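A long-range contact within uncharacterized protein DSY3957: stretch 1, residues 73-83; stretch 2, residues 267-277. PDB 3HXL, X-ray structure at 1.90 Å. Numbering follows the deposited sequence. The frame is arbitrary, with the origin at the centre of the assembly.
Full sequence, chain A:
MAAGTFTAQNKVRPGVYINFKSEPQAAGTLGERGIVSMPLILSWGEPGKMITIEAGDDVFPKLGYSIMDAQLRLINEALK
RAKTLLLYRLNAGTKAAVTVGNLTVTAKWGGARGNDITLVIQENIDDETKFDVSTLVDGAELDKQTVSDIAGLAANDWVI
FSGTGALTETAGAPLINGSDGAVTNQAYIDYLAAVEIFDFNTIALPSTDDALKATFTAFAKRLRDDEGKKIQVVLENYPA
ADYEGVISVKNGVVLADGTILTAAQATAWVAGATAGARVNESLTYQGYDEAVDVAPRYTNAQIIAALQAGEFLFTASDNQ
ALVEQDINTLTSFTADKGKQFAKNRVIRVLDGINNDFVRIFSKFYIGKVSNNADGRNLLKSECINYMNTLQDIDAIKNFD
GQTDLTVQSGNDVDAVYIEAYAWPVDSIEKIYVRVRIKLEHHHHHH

Stretch 1, residues 73-83: RLINEALKRAK
Stretch 2, residues 267-277: TAWVAGATAGA

The contact between residues 73-83 and 267-277 of DSY3957 illustrates close helix packing through small residues, with CA-H...O contacts and waters in place of direct hydrogen bonds across the interface. Helices 73-78 and 267-276 run in nearly the same direction, crossing at -27° with axes 7.7 Å apart; the two stretches together bury 497 Å², both sides summed. Leu 79 departs from helical phi/psi (-87/9), yet the chain still follows its partner: the CA atoms of Ala 78 and Trp 269 lie 4.6 Å apart, those of Ala 82 and Gly 272 4.5 Å.

At two positions the approach leaves no room for a CB. Gly 272 CA sits 3.5 Å from Ala 78 O, and Gly 276 CA 3.6 Å from Arg 81 O; an ideal CB on each would fall 2.2 Å from its respective oxygen. The reverse contact runs from Ala 78 CA to Ala 268 O, 3.5 Å.

Larger side chains cover one side of this seam. Trp 269 (t, chi2 88°) and Arg 81 (m, m, t) lose most area to the other stretch; aliphatic Arg 81 CG lies 3.7 Å from Trp 269 NE1, and Trp 269 CZ2 lies over one guanidinium face. Glu 77 OE2 salt-bridges Arg 73 NH1 (3.0 Å). Water 1 accepts from Arg 81 N (2.9 Å) and lies 3.2 Å from Trp 269 O; water 2 links Arg 81 NH1 (3.2 Å) to Ala 273 O (2.6 Å).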

ATOM      1  N   ARG A  73      -8.060   7.048  -9.590  1.00 13.04           N
ATOM      2  CA  ARG A  73      -8.910   5.917  -9.248  1.00 16.65           C
ATOM      3  C   ARG A  73      -8.257   4.846  -8.359  1.00 19.43           C
ATOM      4  O   ARG A  73      -8.832   4.455  -7.341  1.00 19.85           O
ATOM      5  CB  ARG A  73      -9.440   5.266 -10.532  1.00 19.37           C
ATOM      6  CG  ARG A  73     -10.078   3.904 -10.305  1.00 25.71           C
ATOM      7  CD  ARG A  73     -11.305   4.015  -9.409  1.00 22.06           C
ATOM      8  NE  ARG A  73     -12.422   4.638 -10.110  1.00 20.68           N
ATOM      9  CZ  ARG A  73     -13.579   4.957  -9.541  1.00 22.09           C
ATOM     10  NH1 ARG A  73     -13.779   4.716  -8.249  1.00 22.57           N
ATOM     11  NH2 ARG A  73     -14.536   5.514 -10.265  1.00 22.07           N
ATOM     12  N   LEU A  74      -7.065   4.371  -8.724  1.00 18.63           N
ATOM     13  CA  LEU A  74      -6.408   3.325  -7.934  1.00 19.43           C
ATOM     14  C   LEU A  74      -6.064   3.755  -6.516  1.00 14.69           C
ATOM     15  O   LEU A  74      -6.101   2.947  -5.583  1.00 18.21           O
ATOM     16  CB  LEU A  74      -5.140   2.833  -8.643  1.00 21.58           C
ATOM     17  CG  LEU A  74      -5.355   2.303 -10.066  1.00 23.18           C
ATOM     18  CD1 LEU A  74      -4.034   1.764 -10.627  1.00 30.40           C
ATOM     19  CD2 LEU A  74      -6.405   1.216 -10.050  1.00 22.61           C
ATOM     20  N   ILE A  75      -5.721   5.028  -6.350  1.00 12.91           N
ATOM     21  CA  ILE A  75      -5.392   5.546  -5.034  1.00 13.46           C
ATOM     22  C   ILE A  75      -6.676   5.538  -4.199  1.00 14.06           C
ATOM     23  O   ILE A  75      -6.675   5.156  -3.031  1.00 14.18           O
ATOM     24  CB  ILE A  75      -4.812   6.974  -5.153  1.00 21.42           C
ATOM     25  CG1 ILE A  75      -3.446   6.898  -5.848  1.00 25.78           C
ATOM     26  CG2 ILE A  75      -4.672   7.615  -3.773  1.00 19.35           C
ATOM     27  CD1 ILE A  75      -2.832   8.236  -6.168  1.00 29.39           C
ATOM     28  N   ASN A  76      -7.773   5.944  -4.828  1.00 15.90           N
ATOM     29  CA  ASN A  76      -9.073   5.975  -4.170  1.00 15.43           C
ATOM     30  C   ASN A  76      -9.450   4.559  -3.718  1.00 15.93           C
ATOM     31  O   ASN A  76      -9.825   4.349  -2.567  1.00 16.08           O
ATOM     32  CB  ASN A  76     -10.121   6.549  -5.139  1.00 13.94           C
ATOM     33  CG  ASN A  76     -11.521   6.604  -4.536  1.00 22.75           C
ATOM     34  OD1 ASN A  76     -12.369   5.748  -4.812  1.00 23.28           O
ATOM     35  ND2 ASN A  76     -11.761   7.602  -3.705  1.00 17.80           N
ATOM     36  N   GLU A  77      -9.318   3.584  -4.613  1.00 17.77           N
ATOM     37  CA  GLU A  77      -9.666   2.205  -4.284  1.00 14.13           C
ATOM     38  C   GLU A  77      -8.813   1.590  -3.174  1.00 13.61           C
ATOM     39  O   GLU A  77      -9.335   0.913  -2.293  1.00 19.63           O
ATOM     40  CB  GLU A  77      -9.592   1.330  -5.542  1.00 18.55           C
ATOM     41  CG  GLU A  77     -10.520   1.801  -6.656  1.00 16.21           C
ATOM     42  CD  GLU A  77     -11.962   1.956  -6.182  1.00 26.03           C
ATOM     43  OE1 GLU A  77     -12.613   0.928  -5.897  1.00 19.45           O
ATOM     44  OE2 GLU A  77     -12.438   3.108  -6.087  1.00 23.11           O
ATOM     45  N   ALA A  78      -7.505   1.825  -3.216  1.00 16.14           N
ATOM     46  CA  ALA A  78      -6.608   1.282  -2.206  1.00 15.78           C
ATOM     47  C   ALA A  78      -6.943   1.824  -0.822  1.00 12.24           C
ATOM     48  O   ALA A  78      -6.807   1.123   0.176  1.00 14.26           O
ATOM     49  CB  ALA A  78      -5.162   1.624  -2.545  1.00 12.00           C
ATOM     50  N   LEU A  79      -7.372   3.075  -0.767  1.00 19.84           N
ATOM     51  CA  LEU A  79      -7.692   3.679   0.514  1.00 19.14           C
ATOM     52  C   LEU A  79      -9.120   3.439   0.995  1.00 17.11           C
ATOM     53  O   LEU A  79      -9.546   4.033   1.983  1.00 16.83           O
ATOM     54  CB  LEU A  79      -7.359   5.175   0.477  1.00 18.13           C
ATOM     55  CG  LEU A  79      -5.831   5.392   0.538  1.00 14.66           C
ATOM     56  CD1 LEU A  79      -5.476   6.835   0.229  1.00 19.38           C
ATOM     57  CD2 LEU A  79      -5.315   4.992   1.916  1.00 16.87           C
ATOM     58  N   LYS A  80      -9.858   2.569   0.308  1.00 17.52           N
ATOM     59  CA  LYS A  80     -11.214   2.256   0.752  1.00 16.51           C
ATOM     60  C   LYS A  80     -11.114   1.428   2.032  1.00 21.92           C
ATOM     61  O   LYS A  80     -11.926   1.584   2.943  1.00 16.71           O
ATOM     62  CB  LYS A  80     -11.993   1.486  -0.330  1.00 15.82           C
ATOM     63  CG  LYS A  80     -12.660   2.397  -1.353  1.00 17.48           C
ATOM     64  CD  LYS A  80     -13.364   1.640  -2.470  1.00 16.03           C
ATOM     65  CE  LYS A  80     -14.153   2.610  -3.351  1.00 19.78           C
ATOM     66  NZ  LYS A  80     -14.815   1.931  -4.508  1.00 21.20           N
ATOM     67  N   ARG A  81     -10.101   0.568   2.118  1.00 14.16           N
ATOM     68  CA  ARG A  81      -9.931  -0.269   3.304  1.00 14.07           C
ATOM     69  C   ARG A  81      -8.620  -0.049   4.060  1.00 14.54           C
ATOM     70  O   ARG A  81      -8.525  -0.376   5.240  1.00 13.93           O
ATOM     71  CB  ARG A  81     -10.045  -1.751   2.926  1.00 17.22           C
ATOM     72  CG  ARG A  81     -11.390  -2.172   2.328  1.00 19.89           C
ATOM     73  CD  ARG A  81     -12.489  -2.212   3.387  1.00 19.06           C
ATOM     74  NE  ARG A  81     -13.715  -2.865   2.916  1.00 24.03           N
ATOM     75  CZ  ARG A  81     -14.098  -4.086   3.279  1.00 20.46           C
ATOM     76  NH1 ARG A  81     -13.358  -4.798   4.115  1.00 19.58           N
ATOM     77  NH2 ARG A  81     -15.232  -4.590   2.819  1.00 19.78           N
ATOM     78  N   ALA A  82      -7.612   0.498   3.387  1.00 18.61           N
ATOM     79  CA  ALA A  82      -6.319   0.738   4.027  1.00 17.18           C
ATOM     80  C   ALA A  82      -6.322   2.076   4.752  1.00 18.15           C
ATOM     81  O   ALA A  82      -7.073   2.982   4.397  1.00 17.92           O
ATOM     82  CB  ALA A  82      -5.210   0.715   2.982  1.00 18.60           C
ATOM     83  N   LYS A  83      -5.483   2.199   5.772  1.00 16.21           N
ATOM     84  CA  LYS A  83      -5.407   3.437   6.524  1.00 17.63           C
ATOM     85  C   LYS A  83      -4.275   4.309   5.998  1.00 20.94           C
ATOM     86  O   LYS A  83      -4.327   5.533   6.094  1.00 16.66           O
ATOM     87  CB  LYS A  83      -5.205   3.123   8.005  1.00 19.33           C
ATOM     88  CG  LYS A  83      -6.281   2.204   8.567  1.00 29.62           C
ATOM     89  CD  LYS A  83      -7.669   2.811   8.402  1.00 38.34           C
ATOM     90  CE  LYS A  83      -8.767   1.843   8.819  1.00 40.15           C
ATOM     91  NZ  LYS A  83      -8.797   0.630   7.962  1.00 46.11           N
ATOM     92  N   THR A 267      -6.593  -5.086  -8.003  1.00 17.98           N
ATOM     93  CA  THR A 267      -5.543  -5.409  -7.044  1.00 12.98           C
ATOM     94  C   THR A 267      -5.405  -4.301  -6.003  1.00 10.63           C
ATOM     95  O   THR A 267      -5.006  -4.558  -4.871  1.00 12.92           O
ATOM     96  CB  THR A 267      -4.150  -5.607  -7.723  1.00 15.10           C
ATOM     97  OG1 THR A 267      -3.726  -4.380  -8.331  1.00 13.71           O
ATOM     98  CG2 THR A 267      -4.214  -6.708  -8.783  1.00 13.15           C
ATOM     99  N   ALA A 268      -5.737  -3.073  -6.391  1.00 13.83           N
ATOM    100  CA  ALA A 268      -5.637  -1.928  -5.482  1.00 12.63           C
ATOM    101  C   ALA A 268      -6.525  -2.130  -4.257  1.00 17.12           C
ATOM    102  O   ALA A 268      -6.056  -2.046  -3.117  1.00 13.91           O
ATOM    103  CB  ALA A 268      -6.036  -0.642  -6.212  1.00 12.72           C
ATOM    104  N   TRP A 269      -7.811  -2.382  -4.490  1.00 16.01           N
ATOM    105  CA  TRP A 269      -8.741  -2.604  -3.381  1.00 15.61           C
ATOM    106  C   TRP A 269      -8.382  -3.867  -2.607  1.00 18.98           C
ATOM    107  O   TRP A 269      -8.388  -3.873  -1.374  1.00 15.27           O
ATOM    108  CB  TRP A 269     -10.179  -2.736  -3.889  1.00 13.06           C
ATOM    109  CG  TRP A 269     -11.181  -2.925  -2.782  1.00 11.84           C
ATOM    110  CD1 TRP A 269     -11.827  -1.944  -2.085  1.00 14.82           C
ATOM    111  CD2 TRP A 269     -11.620  -4.168  -2.226  1.00 13.27           C
ATOM    112  NE1 TRP A 269     -12.648  -2.497  -1.131  1.00 17.98           N
ATOM    113  CE2 TRP A 269     -12.546  -3.863  -1.198  1.00 18.84           C
ATOM    114  CE3 TRP A 269     -11.335  -5.513  -2.502  1.00 14.69           C
ATOM    115  CZ2 TRP A 269     -13.175  -4.851  -0.433  1.00 17.14           C
ATOM    116  CZ3 TRP A 269     -11.964  -6.501  -1.738  1.00 16.02           C
ATOM    117  CH2 TRP A 269     -12.881  -6.160  -0.720  1.00 17.83           C
ATOM    118  N   VAL A 270      -8.072  -4.944  -3.322  1.00 12.48           N
ATOM    119  CA  VAL A 270      -7.731  -6.191  -2.645  1.00 12.36           C
ATOM    120  C   VAL A 270      -6.543  -6.013  -1.699  1.00 13.80           C
ATOM    121  O   VAL A 270      -6.552  -6.531  -0.578  1.00 14.13           O
ATOM    122  CB  VAL A 270      -7.428  -7.325  -3.652  1.00 10.92           C
ATOM    123  CG1 VAL A 270      -7.030  -8.598  -2.909  1.00 14.23           C
ATOM    124  CG2 VAL A 270      -8.655  -7.590  -4.499  1.00 15.11           C
ATOM    125  N   ALA A 271      -5.533  -5.272  -2.148  1.00 12.97           N
ATOM    126  CA  ALA A 271      -4.344  -5.020  -1.340  1.00 11.46           C
ATOM    127  C   ALA A 271      -4.704  -4.157  -0.136  1.00 11.85           C
ATOM    128  O   ALA A 271      -4.239  -4.400   0.975  1.00 13.76           O
ATOM    129  CB  ALA A 271      -3.283  -4.323  -2.183  1.00 19.97           C
ATOM    130  N   GLY A 272      -5.532  -3.146  -0.373  1.00 13.31           N
ATOM    131  CA  GLY A 272      -5.947  -2.261   0.710  1.00 15.31           C
ATOM    132  C   GLY A 272      -6.786  -3.001   1.729  1.00 12.22           C
ATOM    133  O   GLY A 272      -6.625  -2.815   2.938  1.00 14.69           O
ATOM    134  N   ALA A 273      -7.687  -3.848   1.240  1.00 18.09           N
ATOM    135  CA  ALA A 273      -8.566  -4.633   2.110  1.00 14.64           C
ATOM    136  C   ALA A 273      -7.798  -5.657   2.932  1.00 17.37           C
ATOM    137  O   ALA A 273      -8.114  -5.915   4.095  1.00 12.40           O
ATOM    138  CB  ALA A 273      -9.638  -5.336   1.268  1.00 12.09           C
ATOM    139  N   THR A 274      -6.792  -6.259   2.309  1.00 11.55           N
ATOM    140  CA  THR A 274      -5.961  -7.252   2.969  1.00 11.24           C
ATOM    141  C   THR A 274      -5.143  -6.571   4.066  1.00 11.39           C
ATOM    142  O   THR A 274      -5.043  -7.069   5.185  1.00 16.20           O
ATOM    143  CB  THR A 274      -5.007  -7.914   1.940  1.00 14.15           C
ATOM    144  OG1 THR A 274      -5.784  -8.653   0.991  1.00 16.97           O
ATOM    145  CG2 THR A 274      -4.024  -8.852   2.626  1.00 12.40           C
ATOM    146  N   ALA A 275      -4.561  -5.428   3.728  1.00 14.30           N
ATOM    147  CA  ALA A 275      -3.757  -4.671   4.675  1.00 13.36           C
ATOM    148  C   ALA A 275      -4.626  -4.172   5.838  1.00 13.21           C
ATOM    149  O   ALA A 275      -4.208  -4.212   6.995  1.00 15.17           O
ATOM    150  CB  ALA A 275      -3.105  -3.492   3.965  1.00 15.02           C
ATOM    151  N   GLY A 276      -5.827  -3.703   5.515  1.00 12.75           N
ATOM    152  CA  GLY A 276      -6.739  -3.197   6.531  1.00 15.56           C
ATOM    153  C   GLY A 276      -7.417  -4.257   7.378  1.00 16.14           C
ATOM    154  O   GLY A 276      -7.898  -3.969   8.480  1.00 16.28           O
ATOM    155  N   ALA A 277      -7.466  -5.484   6.874  1.00 16.49           N
ATOM    156  CA  ALA A 277      -8.093  -6.584   7.602  1.00 16.40           C
ATOM    157  C   ALA A 277      -7.317  -6.893   8.883  1.00 22.50           C
ATOM    158  O   ALA A 277      -6.084  -6.898   8.885  1.00 14.41           O
ATOM    159  CB  ALA A 277      -8.158  -7.831   6.709  1.00 18.21           C
TER
HETATM  160  O   HOH W   1      -9.211  -1.003  -0.182  1.00 16.30           O
HETATM  161  O   HOH W   2     -10.295  -4.939   5.160  1.00 17.51           O